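Local atomic coordinates of pyrrolidone-carboxylate peptidase (Deinococcus radiodurans, PDB entry 5Z40), a protein that probably acts as a homotetrameric cysteine exopeptidase that releases N-terminal pyroglutamate (5-oxoproline) from polypeptides, generally not when the second residue is proline. Residues L5-E10 / A52-L57; P63-L68 / A162-F167; T69-G74 / V170-A175. One frame throughout, in Å; residues are numbered along the deposited sequence.

Interaction 1: L5-E10 / A52-L57; sequences LLTGFE and AALTRL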
loop_
_atom_site.group_PDB
_atom_site.type_symbol
_atom_site.label_atom_id
_atom_site.label_comp_id
_atom_site.label_asym_id
_atom_site.label_seq_id
_atom_site.Cartn_x
_atom_site.Cartn_y
_atom_site.Cartn_z
ATOM N N LEU A 5 -7.071 33.751 -0.608
ATOM C CA LEU A 5 -6.020 33.459 -1.569
ATOM C C LEU A 5 -5.955 31.945 -1.755
ATOM O O LEU A 5 -5.811 31.196 -0.781
ATOM C CB LEU A 5 -4.675 34.011 -1.098
ATOM C CG LEU A 5 -3.445 33.663 -1.948
ATOM C CD1 LEU A 5 -3.559 34.336 -3.325
ATOM C CD2 LEU A 5 -2.130 34.072 -1.257
ATOM N N LEU A 6 -6.086 31.506 -3.002
ATOM C CA LEU A 6 -6.051 30.106 -3.372
ATOM C C LEU A 6 -4.882 29.904 -4.328
ATOM O O LEU A 6 -4.798 30.563 -5.360
ATOM C CB LEU A 6 -7.372 29.676 -4.017
ATOM C CG LEU A 6 -7.423 28.273 -4.643
ATOM C CD1 LEU A 6 -7.336 27.275 -3.509
ATOM C CD2 LEU A 6 -8.759 28.103 -5.345
ATOM N N THR A 7 -3.965 29.016 -3.974
ATOM C CA THR A 7 -2.844 28.741 -4.853
ATOM C C THR A 7 -2.839 27.280 -5.277
ATOM O O THR A 7 -3.324 26.394 -4.570
ATOM C CB THR A 7 -1.505 29.095 -4.202
ATOM O OG1 THR A 7 -1.292 28.255 -3.058
ATOM C CG2 THR A 7 -1.483 30.554 -3.777
ATOM N N GLY A 8 -2.314 27.065 -6.478
ATOM C CA GLY A 8 -1.962 25.747 -6.959
ATOM C C GLY A 8 -0.559 25.790 -7.538
ATOM O O GLY A 8 0.081 26.840 -7.584
ATOM N N PHE A 9 -0.099 24.629 -7.975
ATOM C CA PHE A 9 1.246 24.482 -8.513
ATOM C C PHE A 9 1.206 24.019 -9.963
ATOM O O PHE A 9 0.302 23.291 -10.368
ATOM C CB PHE A 9 2.056 23.463 -7.721
ATOM C CG PHE A 9 2.689 24.010 -6.472
ATOM C CD1 PHE A 9 3.841 24.778 -6.546
ATOM C CD2 PHE A 9 2.156 23.697 -5.222
ATOM C CE1 PHE A 9 4.431 25.268 -5.395
ATOM C CE2 PHE A 9 2.736 24.170 -4.073
ATOM C CZ PHE A 9 3.879 24.948 -4.144
ATOM N N GLU A 10 2.239 24.401 -10.725
ATOM C CA GLU A 10 2.454 23.894 -12.074
ATOM C C GLU A 10 2.796 22.401 -12.085
ATOM O O GLU A 10 3.125 21.806 -11.047
ATOM C CB GLU A 10 3.572 24.680 -12.744
ATOM C CG GLU A 10 3.324 26.150 -12.785
ATOM C CD GLU A 10 4.396 26.856 -13.600
ATOM O OE1 GLU A 10 5.569 26.403 -13.576
ATOM O OE2 GLU A 10 4.059 27.843 -14.284
ATOM N N ALA A 52 9.067 33.828 -3.294
ATOM C CA ALA A 52 9.000 35.202 -3.774
ATOM C C ALA A 52 7.607 35.535 -4.291
ATOM O O ALA A 52 7.052 36.593 -3.976
ATOM C CB ALA A 52 10.045 35.415 -4.869
ATOM N N ALA A 53 7.021 34.633 -5.087
ATOM C CA ALA A 53 5.701 34.900 -5.649
ATOM C C ALA A 53 4.629 34.885 -4.564
ATOM O O ALA A 53 3.669 35.669 -4.623
ATOM C CB ALA A 53 5.375 33.879 -6.741
ATOM N N LEU A 54 4.784 34.007 -3.560
ATOM C CA LEU A 54 3.793 33.912 -2.491
ATOM C C LEU A 54 3.874 35.122 -1.559
ATOM O O LEU A 54 2.841 35.642 -1.109
ATOM C CB LEU A 54 4.008 32.618 -1.720
ATOM C CG LEU A 54 3.036 32.250 -0.602
ATOM C CD1 LEU A 54 1.607 32.374 -1.136
ATOM C CD2 LEU A 54 3.303 30.803 -0.137
ATOM N N THR A 55 5.090 35.605 -1.291
ATOM C CA THR A 55 5.257 36.821 -0.503
ATOM C C THR A 55 4.568 37.999 -1.172
ATOM O O THR A 55 3.880 38.790 -0.514
ATOM C CB THR A 55 6.739 37.133 -0.314
ATOM O OG1 THR A 55 7.323 36.178 0.573
ATOM C CG2 THR A 55 6.934 38.537 0.260
ATOM N N ARG A 56 4.762 38.143 -2.489
ATOM C CA ARG A 56 4.088 39.212 -3.215
ATOM C C ARG A 56 2.572 39.068 -3.129
ATOM O O ARG A 56 1.858 40.057 -2.914
ATOM C CB ARG A 56 4.546 39.227 -4.675
ATOM C CG ARG A 56 3.716 40.166 -5.522
ATOM C CD ARG A 56 4.060 40.096 -6.991
ATOM N NE ARG A 56 5.434 40.507 -7.247
ATOM C CZ ARG A 56 5.989 40.551 -8.455
ATOM N NH1 ARG A 56 5.284 40.215 -9.527
ATOM N NH2 ARG A 56 7.251 40.939 -8.595
ATOM N N LEU A 57 2.062 37.845 -3.304
ATOM C CA LEU A 57 0.624 37.626 -3.218
ATOM C C LEU A 57 0.104 37.963 -1.830
ATOM O O LEU A 57 -0.908 38.657 -1.687
ATOM C CB LEU A 57 0.293 36.175 -3.567
ATOM C CG LEU A 57 0.434 35.740 -5.023
ATOM C CD1 LEU A 57 0.533 34.234 -5.072
ATOM C CD2 LEU A 57 -0.771 36.217 -5.813
#
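Strand 5-9, which offers Leu5 and Thr7, runs along the Leu54 and Leu57 side of helix 52-57 in nearly antiparallel direction, the two segment axes making 166° and approaching to 11.0 Å. The nearest CA atoms, those of Leu5 and Leu57, are 8.0 Å apart, so the gap is bridged by side chains alone, and the contact is wholly apolar. Leu5 does most of the bridging. Its CG stands anti to the backbone N (chi1 174°), which carries both methyls toward the helix. CD2 touches both helix leucines, 4.0 Å from Leu57 CB and 4.1 Å from Leu54 CD1. The other branch, CD1, meets the end of Leu57, with 4.2 Å to Leu57 CD2; the side chains of Leu5 and Leu57 cross at roughly a right angle. Leu54 starts out from the flank of the helix, but a chi1 of -176° extends it away from its own N and brings CD1 to the strand. Thr7 joins through its methyl, CG2, which sits 4.4 Å from Leu57 CD1 and 4.5 Å from Leu54 CD1. These are light touches at the limit of apolar contact. Around it, Leu54 also rests on Leu68 and on Val147 of helix 143-157, and Leu57 on Ala41, so the leucines belong to a wider hydrophobic layer between sheet and helices. In the chain, helix 47-61 links strand 37-43 to strand 65-71, and strand 3-9 lies between those two in the sheet with all three parallel. The arrangement is thus a beta-alpha-beta crossover, 37-43 to 47-61 to 65-71, whose helix packs on the strand it passes over, 3-9, in the alpha/beta fold of this C15 peptidase.

Interaction 2: P63-L68 / A162-F167; sequences PGAVLL and AVPCGF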
loop_
_atom_site.group_PDB
_atom_site.type_symbol
_atom_site.label_atom_id
_atom_site.label_comp_id
_atom_site.label_asym_id
_atom_site.label_seq_id
_atom_site.Cartn_x
_atom_site.Cartn_y
_atom_site.Cartn_z
ATOM N N PRO A 63 -4.844 38.843 1.984
ATOM C CA PRO A 63 -6.008 37.962 2.083
ATOM C C PRO A 63 -6.475 37.793 3.524
ATOM O O PRO A 63 -5.692 37.881 4.475
ATOM C CB PRO A 63 -5.502 36.642 1.490
ATOM C CG PRO A 63 -4.032 36.649 1.779
ATOM C CD PRO A 63 -3.587 38.096 1.794
ATOM N N GLY A 64 -7.783 37.553 3.672
ATOM C CA GLY A 64 -8.352 37.174 4.957
ATOM C C GLY A 64 -8.152 35.719 5.315
ATOM O O GLY A 64 -8.317 35.344 6.482
ATOM N N ALA A 65 -7.786 34.895 4.335
ATOM C CA ALA A 65 -7.514 33.482 4.537
ATOM C C ALA A 65 -6.679 33.014 3.359
ATOM O O ALA A 65 -6.766 33.586 2.268
ATOM C CB ALA A 65 -8.812 32.665 4.649
ATOM N N VAL A 66 -5.855 31.991 3.596
ATOM C CA VAL A 66 -4.915 31.488 2.598
ATOM C C VAL A 66 -5.114 29.985 2.493
ATOM O O VAL A 66 -4.965 29.266 3.489
ATOM C CB VAL A 66 -3.458 31.826 2.957
ATOM C CG1 VAL A 66 -2.499 31.313 1.887
ATOM C CG2 VAL A 66 -3.291 33.332 3.153
ATOM N N LEU A 67 -5.468 29.512 1.300
ATOM C CA LEU A 67 -5.597 28.084 1.022
ATOM C C LEU A 67 -4.597 27.708 -0.066
ATOM O O LEU A 67 -4.821 27.989 -1.246
ATOM C CB LEU A 67 -7.033 27.728 0.637
ATOM C CG LEU A 67 -7.311 26.249 0.323
ATOM C CD1 LEU A 67 -7.053 25.366 1.517
ATOM C CD2 LEU A 67 -8.805 26.169 -0.080
ATOM N N LEU A 68 -3.496 27.067 0.345
ATOM C CA LEU A 68 -2.462 26.589 -0.562
ATOM C C LEU A 68 -2.812 25.154 -0.958
ATOM O O LEU A 68 -3.187 24.359 -0.094
ATOM C CB LEU A 68 -1.106 26.622 0.148
ATOM C CG LEU A 68 -0.723 27.923 0.881
ATOM C CD1 LEU A 68 0.555 27.656 1.658
ATOM C CD2 LEU A 68 -0.511 29.117 -0.056
ATOM N N ALA A 162 -3.291 35.579 12.858
ATOM C CA ALA A 162 -4.708 35.257 12.937
ATOM C C ALA A 162 -5.325 34.931 11.583
ATOM O O ALA A 162 -6.461 34.445 11.550
ATOM C CB ALA A 162 -5.478 36.408 13.584
ATOM N N VAL A 163 -4.640 35.208 10.475
ATOM C CA VAL A 163 -5.188 34.874 9.158
ATOM C C VAL A 163 -5.157 33.359 8.989
ATOM O O VAL A 163 -4.063 32.763 8.975
ATOM C CB VAL A 163 -4.402 35.577 8.037
ATOM C CG1 VAL A 163 -4.856 35.093 6.646
ATOM C CG2 VAL A 163 -4.523 37.096 8.163
ATOM N N PRO A 164 -6.305 32.686 8.889
ATOM C CA PRO A 164 -6.281 31.230 8.711
ATOM C C PRO A 164 -5.550 30.857 7.433
ATOM O O PRO A 164 -5.848 31.381 6.349
ATOM C CB PRO A 164 -7.765 30.846 8.647
ATOM C CG PRO A 164 -8.464 31.973 9.353
ATOM C CD PRO A 164 -7.683 33.204 8.971
ATOM N N CYS A 165 -4.599 29.928 7.571
ATOM C CA CYS A 165 -3.686 29.576 6.488
ATOM C C CYS A 165 -3.311 28.104 6.612
ATOM O O CYS A 165 -2.970 27.637 7.705
ATOM C CB CYS A 165 -2.433 30.464 6.548
ATOM S SG CYS A 165 -1.097 30.016 5.408
ATOM N N GLY A 166 -3.392 27.370 5.508
ATOM C CA GLY A 166 -3.025 25.968 5.538
ATOM C C GLY A 166 -2.833 25.404 4.149
ATOM O O GLY A 166 -2.808 26.139 3.149
ATOM N N PHE A 167 -2.720 24.077 4.097
ATOM C CA PHE A 167 -2.379 23.372 2.874
ATOM C C PHE A 167 -3.361 22.244 2.647
ATOM O O PHE A 167 -3.720 21.513 3.574
ATOM C CB PHE A 167 -0.941 22.802 2.876
ATOM C CG PHE A 167 -0.395 22.595 1.485
ATOM C CD1 PHE A 167 -0.730 21.462 0.749
ATOM C CD2 PHE A 167 0.388 23.578 0.890
ATOM C CE1 PHE A 167 -0.274 21.313 -0.568
ATOM C CE2 PHE A 167 0.855 23.438 -0.404
ATOM C CZ PHE A 167 0.525 22.297 -1.139
#
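Val66, Leu67 and Leu68 pair in turn with Cys165, Gly166 and Phe167 as neighbouring parallel strands whose axes differ by 10° in direction. Three backbone hydrogen bonds tie them: Val66 N to Pro164 O (2.8 Å, 159° at the hydrogen), Gly166 N to Val66 O (3.2 Å) and Leu68 N to Gly166 O (3.0 Å). Val66 and Gly166 each give one N-H and one carbonyl to the partner strand, the zigzag pattern expected of parallel strands. CA-H...O contacts supplement these bonds. Cys165 CA lies 3.3 Å from Val66 O, so that carbonyl receives an N-H and a C-H together.

Apolar contacts gather on the face that carries Val66, Leu68, Cys165 and Phe167. Cys165 SG comes alongside Val66 CB at 3.9 Å. Tighter is the meeting of Leu68 CB with Phe167 CD2, at 3.5 Å, where the two side chains cross at about a right angle. The ring reaches there because chi1 of Phe167, -156°, turns it to the side remote from its own amide N. Leu68 O then lies over one face of the ring, 3.6 Å above its plane and offset toward the rim. At the Gly64 end of the pairing, Val163 CG1 lies against Gly64 O at 3.5 Å.

Leu58 of helix 47-61 packs on Val66, and helix 143-157 covers Cys165 through Ala151 and Leu155. Phe167 touches Cys144 and meets the ring of His169, both active-site residues by similarity; the segments thus form a parallel pair within the mixed central sheet, and its Phe167 end borders the probable cysteine peptidase site.

Interaction 3: T69-G74 / V170-A175; sequences TGLAAG and VPANAA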
loop_
_atom_site.group_PDB
_atom_site.type_symbol
_atom_site.label_atom_id
_atom_site.label_comp_id
_atom_site.label_asym_id
_atom_site.label_seq_id
_atom_site.Cartn_x
_atom_site.Cartn_y
_atom_site.Cartn_z
ATOM N N THR A 69 -2.709 24.819 -2.244
ATOM C CA THR A 69 -3.037 23.460 -2.678
ATOM C C THR A 69 -1.899 22.883 -3.508
ATOM O O THR A 69 -1.075 23.606 -4.087
ATOM C CB THR A 69 -4.360 23.393 -3.483
ATOM O OG1 THR A 69 -4.193 24.013 -4.768
ATOM C CG2 THR A 69 -5.481 24.103 -2.705
ATOM N N GLY A 70 -1.865 21.551 -3.552
ATOM C CA GLY A 70 -0.844 20.853 -4.305
ATOM C C GLY A 70 -1.230 19.407 -4.505
ATOM O O GLY A 70 -2.141 18.880 -3.858
ATOM N N LEU A 71 -0.496 18.772 -5.408
ATOM C CA LEU A 71 -0.677 17.369 -5.731
ATOM C C LEU A 71 0.105 16.507 -4.751
ATOM O O LEU A 71 1.262 16.797 -4.438
ATOM C CB LEU A 71 -0.199 17.108 -7.159
ATOM C CG LEU A 71 0.014 15.676 -7.655
ATOM C CD1 LEU A 71 -1.315 14.937 -7.655
ATOM C CD2 LEU A 71 0.587 15.719 -9.069
ATOM N N ALA A 72 -0.540 15.447 -4.265
ATOM C CA ALA A 72 0.123 14.391 -3.506
ATOM C C ALA A 72 -0.176 13.092 -4.239
ATOM O O ALA A 72 -1.025 12.315 -3.803
ATOM C CB ALA A 72 -0.368 14.340 -2.055
ATOM N N ALA A 73 0.513 12.873 -5.356
ATOM C CA ALA A 73 0.267 11.680 -6.160
ATOM C C ALA A 73 0.497 10.438 -5.318
ATOM O O ALA A 73 1.594 10.226 -4.782
ATOM C CB ALA A 73 1.173 11.670 -7.389
ATOM N N GLY A 74 -0.543 9.616 -5.187
ATOM C CA GLY A 74 -0.498 8.418 -4.366
ATOM C C GLY A 74 -1.511 8.424 -3.242
ATOM O O GLY A 74 -1.954 7.359 -2.814
ATOM N N VAL A 170 -4.094 17.270 -2.836
ATOM C CA VAL A 170 -5.142 16.603 -3.593
ATOM C C VAL A 170 -4.556 15.364 -4.258
ATOM O O VAL A 170 -3.387 15.373 -4.675
ATOM C CB VAL A 170 -5.777 17.549 -4.639
ATOM C CG1 VAL A 170 -6.340 18.800 -3.960
ATOM C CG2 VAL A 170 -4.772 17.913 -5.748
ATOM N N PRO A 171 -5.346 14.306 -4.431
ATOM C CA PRO A 171 -4.902 13.153 -5.225
ATOM C C PRO A 171 -4.590 13.502 -6.676
ATOM O O PRO A 171 -4.941 14.560 -7.216
ATOM C CB PRO A 171 -6.101 12.195 -5.160
ATOM C CG PRO A 171 -6.817 12.560 -3.875
ATOM C CD PRO A 171 -6.622 14.061 -3.726
ATOM N N ALA A 172 -3.954 12.533 -7.340
ATOM C CA ALA A 172 -3.866 12.553 -8.800
ATOM C C ALA A 172 -5.247 12.713 -9.423
ATOM O O ALA A 172 -6.243 12.215 -8.892
ATOM C CB ALA A 172 -3.238 11.245 -9.283
ATOM N N ASN A 173 -5.326 13.420 -10.558
ATOM C CA ASN A 173 -6.540 13.362 -11.361
ATOM C C ASN A 173 -6.356 12.247 -12.390
ATOM O O ASN A 173 -5.390 11.478 -12.315
ATOM C CB ASN A 173 -6.865 14.719 -11.995
ATOM C CG ASN A 173 -5.749 15.244 -12.886
ATOM O OD1 ASN A 173 -4.798 14.530 -13.200
ATOM N ND2 ASN A 173 -5.848 16.511 -13.267
ATOM N N ALA A 174 -7.276 12.153 -13.362
ATOM C CA ALA A 174 -7.184 11.098 -14.368
ATOM C C ALA A 174 -5.917 11.252 -15.206
ATOM O O ALA A 174 -5.235 10.264 -15.507
ATOM C CB ALA A 174 -8.420 11.103 -15.260
ATOM N N ALA A 175 -5.576 12.486 -15.571
ATOM C CA ALA A 175 -4.418 12.713 -16.430
ATOM C C ALA A 175 -3.140 12.247 -15.760
ATOM O O ALA A 175 -2.287 11.610 -16.402
ATOM C CB ALA A 175 -4.329 14.195 -16.797
HETATM O O HOH W 1 -3.395 9.963 -5.975
#
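Gly70 O accepts the backbone N-H of Val170 at 2.7 Å, the shortest polar bond between the segments. It belongs to a parallel beta bridge, Leu71 with Val170, made where strands 65-71 and 165-170 of the alpha/beta sheet come to their ends. The second bond of the bridge, Ala72 N to Val170 O at 2.9 Å, is almost straight, 175° at the hydrogen. Val170 O also takes a CA-H...O contact from Leu71 CA at 3.5 Å, so the carbonyl is approached by two residues of the other strand.

Val170 has chi1 -57°, which puts CG2 between its backbone N and carbonyl carbon and brings it within 3.4 Å of Gly70 O. Leu71, its side chain extended by a chi1 of 167°, lays CD1 against the backbone of Pro171 and Ala172, 3.6 Å from Ala172 N.

Beyond Ala172, Asn173 is the N-cap of helix 174-178: its OD1 accepts from Val176 N, while ND2 is held by Asp17 and Gln192. Ala72 touches His169, an active-site residue by similarity, so the strand ends border the probable catalytic centre. Past the last direct bond, one water accepts from both segments, 3.0 Å from Gly74 N and 3.0 Å from Ala172 N.

Interactions 2 and 3 use strand 65-71 itself; interaction 1 reaches it through its sheet neighbour, strand 3-9. Interactions 1 and 2, with centres 12 Å apart, are joined by probable hydrogen bonds, among them Leu5 O to Leu67 N at 2.7 Å. Farther along, a hydrogen bond of Thr69 OG1 with Thr7 O, 2.5 Å, links interaction 1 to interaction 3. Between interactions 2 and 3, Phe167 CE1 makes a packing contact with Gly70 N at 3.4 Å. By nearest side-chain atoms, Phe167 is about 3 Å from Cys144 and Ala72 about 4 Å from His169, whereas Thr7 is about 9 Å from Cys144. Interactions 2 and 3 thus border the probable active site, and interaction 1 lies farther back.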